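Local coordinates for 450aa long hypothetical fmu protein (Pyrococcus horikoshii, PDB 2YXL) that probably transfers a methyl group from S-adenosyl-L-methionine to carbon 5 of cytosine in RNA, at residues P339-G344 with W354-D359; T389-I392 with E396-K399. All coordinates share one frame; numbering follows the deposited sequence.

Contact 1: residues P339-G344 with W354-D359. With SFG (sinefungin), chain B.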
# COMPACT_ATOMS: atom_id res chain seq x y z
N PRO A 339 -10.83 0.66 7.19
CA PRO A 339 -9.46 0.64 7.67
C PRO A 339 -9.12 -0.78 8.10
O PRO A 339 -9.95 -1.45 8.73
CB PRO A 339 -9.49 1.58 8.89
CG PRO A 339 -10.93 1.73 9.24
CD PRO A 339 -11.65 1.63 7.94
N CYS A 340 -7.94 -1.25 7.73
CA CYS A 340 -7.58 -2.65 7.96
C CYS A 340 -6.08 -2.82 8.14
O CYS A 340 -5.33 -1.85 8.13
CB CYS A 340 -8.10 -3.52 6.81
SG CYS A 340 -7.32 -3.21 5.22
N THR A 341 -5.66 -4.08 8.30
CA THR A 341 -4.25 -4.43 8.50
C THR A 341 -3.38 -4.17 7.27
O THR A 341 -2.17 -3.97 7.40
CB THR A 341 -4.08 -5.91 8.90
OG1 THR A 341 -4.78 -6.75 7.96
CG2 THR A 341 -4.61 -6.15 10.31
N SER A 342 -3.99 -4.19 6.09
CA SER A 342 -3.29 -4.02 4.80
C SER A 342 -2.44 -5.23 4.39
O SER A 342 -1.60 -5.11 3.50
CB SER A 342 -2.46 -2.73 4.77
OG SER A 342 -3.25 -1.61 4.43
N SER A 343 -2.67 -6.37 5.03
CA SER A 343 -1.87 -7.58 4.80
C SER A 343 -1.84 -8.03 3.34
O SER A 343 -0.87 -8.65 2.89
CB SER A 343 -2.37 -8.73 5.68
OG SER A 343 -3.75 -8.97 5.46
N GLY A 344 -2.90 -7.72 2.60
CA GLY A 344 -2.97 -8.03 1.18
C GLY A 344 -2.09 -7.15 0.31
O GLY A 344 -1.93 -7.42 -0.88
N TRP A 354 6.47 -6.82 8.28
CA TRP A 354 7.27 -6.78 9.50
C TRP A 354 6.67 -5.89 10.59
O TRP A 354 6.91 -6.10 11.78
CB TRP A 354 8.71 -6.35 9.18
CG TRP A 354 9.38 -7.27 8.21
CD1 TRP A 354 9.65 -7.02 6.90
CD2 TRP A 354 9.83 -8.60 8.47
NE1 TRP A 354 10.26 -8.11 6.32
CE2 TRP A 354 10.38 -9.10 7.26
CE3 TRP A 354 9.83 -9.43 9.60
CZ2 TRP A 354 10.92 -10.38 7.16
CZ3 TRP A 354 10.37 -10.71 9.49
CH2 TRP A 354 10.91 -11.17 8.28
N ARG A 355 5.88 -4.90 10.19
CA ARG A 355 5.28 -3.95 11.13
C ARG A 355 3.94 -4.43 11.68
O ARG A 355 3.47 -3.93 12.70
CB ARG A 355 5.13 -2.55 10.49
CG ARG A 355 6.37 -2.05 9.74
CD ARG A 355 6.88 -0.72 10.29
NE ARG A 355 5.85 0.32 10.33
CZ ARG A 355 6.02 1.52 10.89
NH1 ARG A 355 5.02 2.40 10.88
NH2 ARG A 355 7.18 1.86 11.46
N LEU A 356 3.33 -5.40 11.00
CA LEU A 356 2.04 -5.95 11.41
C LEU A 356 2.09 -6.79 12.68
O LEU A 356 3.03 -7.56 12.89
CB LEU A 356 1.41 -6.79 10.28
CG LEU A 356 0.38 -6.09 9.41
CD1 LEU A 356 -0.14 -7.05 8.35
CD2 LEU A 356 -0.77 -5.54 10.26
N ARG A 357 1.05 -6.64 13.50
CA ARG A 357 0.90 -7.34 14.77
C ARG A 357 -0.44 -8.10 14.81
O ARG A 357 -1.27 -7.93 13.92
CB ARG A 357 1.00 -6.34 15.92
CG ARG A 357 2.35 -5.64 16.06
CD ARG A 357 2.23 -4.38 16.91
NE ARG A 357 1.58 -4.63 18.20
CZ ARG A 357 2.23 -4.99 19.31
NH1 ARG A 357 1.55 -5.20 20.42
NH2 ARG A 357 3.55 -5.14 19.30
N GLU A 358 -0.67 -8.90 15.86
CA GLU A 358 -1.68 -9.98 15.83
C GLU A 358 -3.21 -9.81 16.13
O GLU A 358 -3.98 -10.57 15.55
CB GLU A 358 -1.13 -11.24 16.52
CG GLU A 358 -1.68 -12.54 15.93
CD GLU A 358 -0.62 -13.60 15.70
OE1 GLU A 358 -0.83 -14.47 14.83
OE2 GLU A 358 0.43 -13.57 16.39
N ASP A 359 -3.73 -8.92 17.00
CA ASP A 359 -3.06 -7.99 17.92
C ASP A 359 -2.03 -7.09 17.26
O ASP A 359 -0.86 -7.11 17.67
CB ASP A 359 -2.46 -8.74 19.12
CG ASP A 359 -1.87 -7.81 20.17
OD1 ASP A 359 -0.93 -8.23 20.88
OD2 ASP A 359 -2.34 -6.66 20.28
N SFG B . -11.22 4.14 0.61
CA SFG B . -9.93 4.86 0.57
C SFG B . -9.44 4.98 -0.88
O SFG B . -8.64 5.91 -1.14
OXT SFG B . -9.87 4.16 -1.71
CB SFG B . -8.90 4.14 1.46
CG SFG B . -9.32 4.19 2.94
CD SFG B . -8.27 3.56 3.88
NE SFG B . -8.14 2.13 3.56
C5' SFG B . -8.68 3.66 5.37
C4' SFG B . -9.06 5.09 5.84
O4' SFG B . -9.99 4.92 6.93
C3' SFG B . -7.89 5.90 6.43
O3' SFG B . -7.73 7.10 5.67
C2' SFG B . -8.32 6.21 7.87
O2' SFG B . -7.97 7.55 8.24
C1' SFG B . -9.84 6.08 7.76
N9 SFG B . -10.54 5.82 9.05
C8 SFG B . -10.17 4.96 10.00
N7 SFG B . -11.05 5.00 11.01
C5 SFG B . -11.98 5.89 10.70
C6 SFG B . -13.12 6.36 11.34
N6 SFG B . -13.47 5.88 12.54
N1 SFG B . -13.87 7.29 10.74
C2 SFG B . -13.54 7.77 9.55
N3 SFG B . -12.45 7.35 8.91
C4 SFG B . -11.66 6.42 9.46
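With chi2 at 180°, Leu356 sets CD1 anti to its CA and lays both methyl groups on Thr341, CD1 alone going on to Ser343. Thr341 and Ser343 belong to the Pro-Cys loop, motif IV of the RNA cytosine-5 methyltransferases, which follows strand 331-337 of the Rossmann-like catalytic domain. CD2 is the closer methyl to Thr341 CB, at 3.6 Å, and also packs beside the carbonyl oxygen of that residue. The two side chains cross at about a right angle. CD1 reaches further along the loop, to 3.9 Å from Ser343 CB, where the chain enters a short 3-10 turn. This is a small, buried, apolar contact with no hydrogen bond across it; Trp160 of helix 159-169 also packs on Leu356.

The hydroxyls of both loop residues turn to the 389-399 region. Thr341 OG1 lies between its backbone N and carbonyl carbon (chi1 52°), which turns it to the carboxylate of Glu396, while CG2 stays beside the backbone N, near Leu356 CD2; Ser343 OG accepts from the backbone N of Ile392. Leu356 itself is the first residue after helix 352-355 to leave helical phi/psi, and its side chain is directed toward the loop 339-344. At the other end of the loop, Pro339 packs on the adenine of sinefungin, its CG 3.4 Å from ligand C8.

Contact 2: residues T389-I392 with E396-K399; sequences TCSI and ENEK
Glu396 leans across to Ser391 with an extended side chain. Its CB stands 4.1 Å from Ser391 OG; CG is turned anti to the carbonyl carbon (chi1 -75°), and from there the chain runs straight on to bring CD to 3.3 Å from the same hydroxyl. At the tip, OE2 accepts a hydrogen bond of 2.7 Å from Ser391 OG, and the hydroxyl approaches from well above the carboxylate plane, 65° out of it. OE1 lies against Ser391 CB at 3.7 Å and is hydrogen-bonded to the amide of Gln368. The buried carboxylate thus meets donors at both oxygens, OE2 being shared with the hydroxyl of Thr341. Cutting Glu396 back to an alanine would probably leave the Ser391 and Thr341 hydroxyls and the Gln368 amide without their common acceptor.

The segment 389-392 carries the Thr-Cys sequence of motif VI in this family, with Cys390 the predicted nucleophile. Thr389 OG1 accepts from Ser391 N at 3.2 Å, an ST turn that spans Cys390, whose side chain points away from 396-399. Beside this turn, the side chain of Asn397 fits between the Thr389 side chain and the Ser391 carbonyl group. The contact joins the end of strand 383-389 to the start of helix 398-407; Met364 and Gln368 of helix 361-376 lie against Glu396, while Phe442 of strand 441-447 packs on Thr389 and Asn397.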
# COMPACT_ATOMS: atom_id res chain seq x y z
N THR A 389 -11.98 -4.76 2.32
CA THR A 389 -10.68 -4.51 2.93
C THR A 389 -9.60 -4.93 1.94
O THR A 389 -9.86 -5.70 1.00
CB THR A 389 -10.46 -5.31 4.24
OG1 THR A 389 -10.23 -6.69 3.93
CG2 THR A 389 -11.66 -5.19 5.18
N CYS A 390 -8.38 -4.44 2.14
CA CYS A 390 -7.23 -4.97 1.43
C CYS A 390 -6.43 -5.85 2.39
O CYS A 390 -5.21 -5.75 2.48
CB CYS A 390 -6.39 -3.86 0.81
SG CYS A 390 -6.00 -2.53 1.94
N SER A 391 -7.15 -6.71 3.10
CA SER A 391 -6.57 -7.66 4.04
C SER A 391 -6.90 -9.07 3.59
O SER A 391 -7.93 -9.31 2.96
CB SER A 391 -7.11 -7.41 5.45
OG SER A 391 -6.76 -8.46 6.33
N ILE A 392 -6.02 -10.02 3.93
CA ILE A 392 -6.23 -11.42 3.57
C ILE A 392 -6.76 -12.25 4.73
O ILE A 392 -7.08 -13.43 4.56
CB ILE A 392 -4.95 -12.07 3.00
CG1 ILE A 392 -3.79 -11.93 3.99
CG2 ILE A 392 -4.61 -11.47 1.63
CD1 ILE A 392 -2.72 -13.00 3.85
N GLU A 396 -10.93 -10.16 9.58
CA GLU A 396 -11.35 -8.85 9.10
C GLU A 396 -12.41 -8.96 8.01
O GLU A 396 -13.06 -7.97 7.67
CB GLU A 396 -10.15 -8.08 8.57
CG GLU A 396 -9.24 -7.54 9.65
CD GLU A 396 -7.92 -7.07 9.08
OE1 GLU A 396 -7.80 -5.87 8.76
OE2 GLU A 396 -7.00 -7.90 8.93
N ASN A 397 -12.57 -10.16 7.48
CA ASN A 397 -13.37 -10.38 6.28
C ASN A 397 -14.60 -11.27 6.51
O ASN A 397 -15.66 -10.77 6.90
CB ASN A 397 -12.49 -10.93 5.16
CG ASN A 397 -11.38 -9.98 4.76
OD1 ASN A 397 -10.28 -10.40 4.40
ND2 ASN A 397 -11.65 -8.68 4.83
N GLU A 398 -14.46 -12.57 6.25
CA GLU A 398 -15.57 -13.52 6.34
C GLU A 398 -16.19 -13.59 7.74
O GLU A 398 -17.41 -13.74 7.87
CB GLU A 398 -15.14 -14.92 5.89
CG GLU A 398 -14.97 -15.08 4.37
CD GLU A 398 -13.58 -14.71 3.86
OE1 GLU A 398 -13.29 -14.97 2.68
OE2 GLU A 398 -12.77 -14.16 4.64
N LYS A 399 -15.35 -13.46 8.76
CA LYS A 399 -15.78 -13.44 10.15
C LYS A 399 -16.66 -12.22 10.44
O LYS A 399 -17.70 -12.35 11.10
CB LYS A 399 -14.56 -13.46 11.08
CG LYS A 399 -14.86 -13.42 12.57
CD LYS A 399 -13.58 -13.18 13.34
CE LYS A 399 -13.74 -13.45 14.82
NZ LYS A 399 -12.41 -13.54 15.49

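In the fold
Following the chain from the N terminus, the polypeptide leaves strand 331-337, and contact 1 closes the loop that returns through helix 352-355 to Leu356. Helix 361-376 then leads back to strand 383-389, which runs parallel to strand 331-337 beside it in the sheet. Contact 2 closes the short loop beyond that strand, before helix 398-407. The two contacts are in series, neither nested nor crossed, yet they touch in space: 339-344 lies against both segments of contact 2, and Cys340 SG is 3.5 Å from Cys390 N. Together they tie two neighbouring strand ends, next to the sinefungin pocket, to the helices that follow.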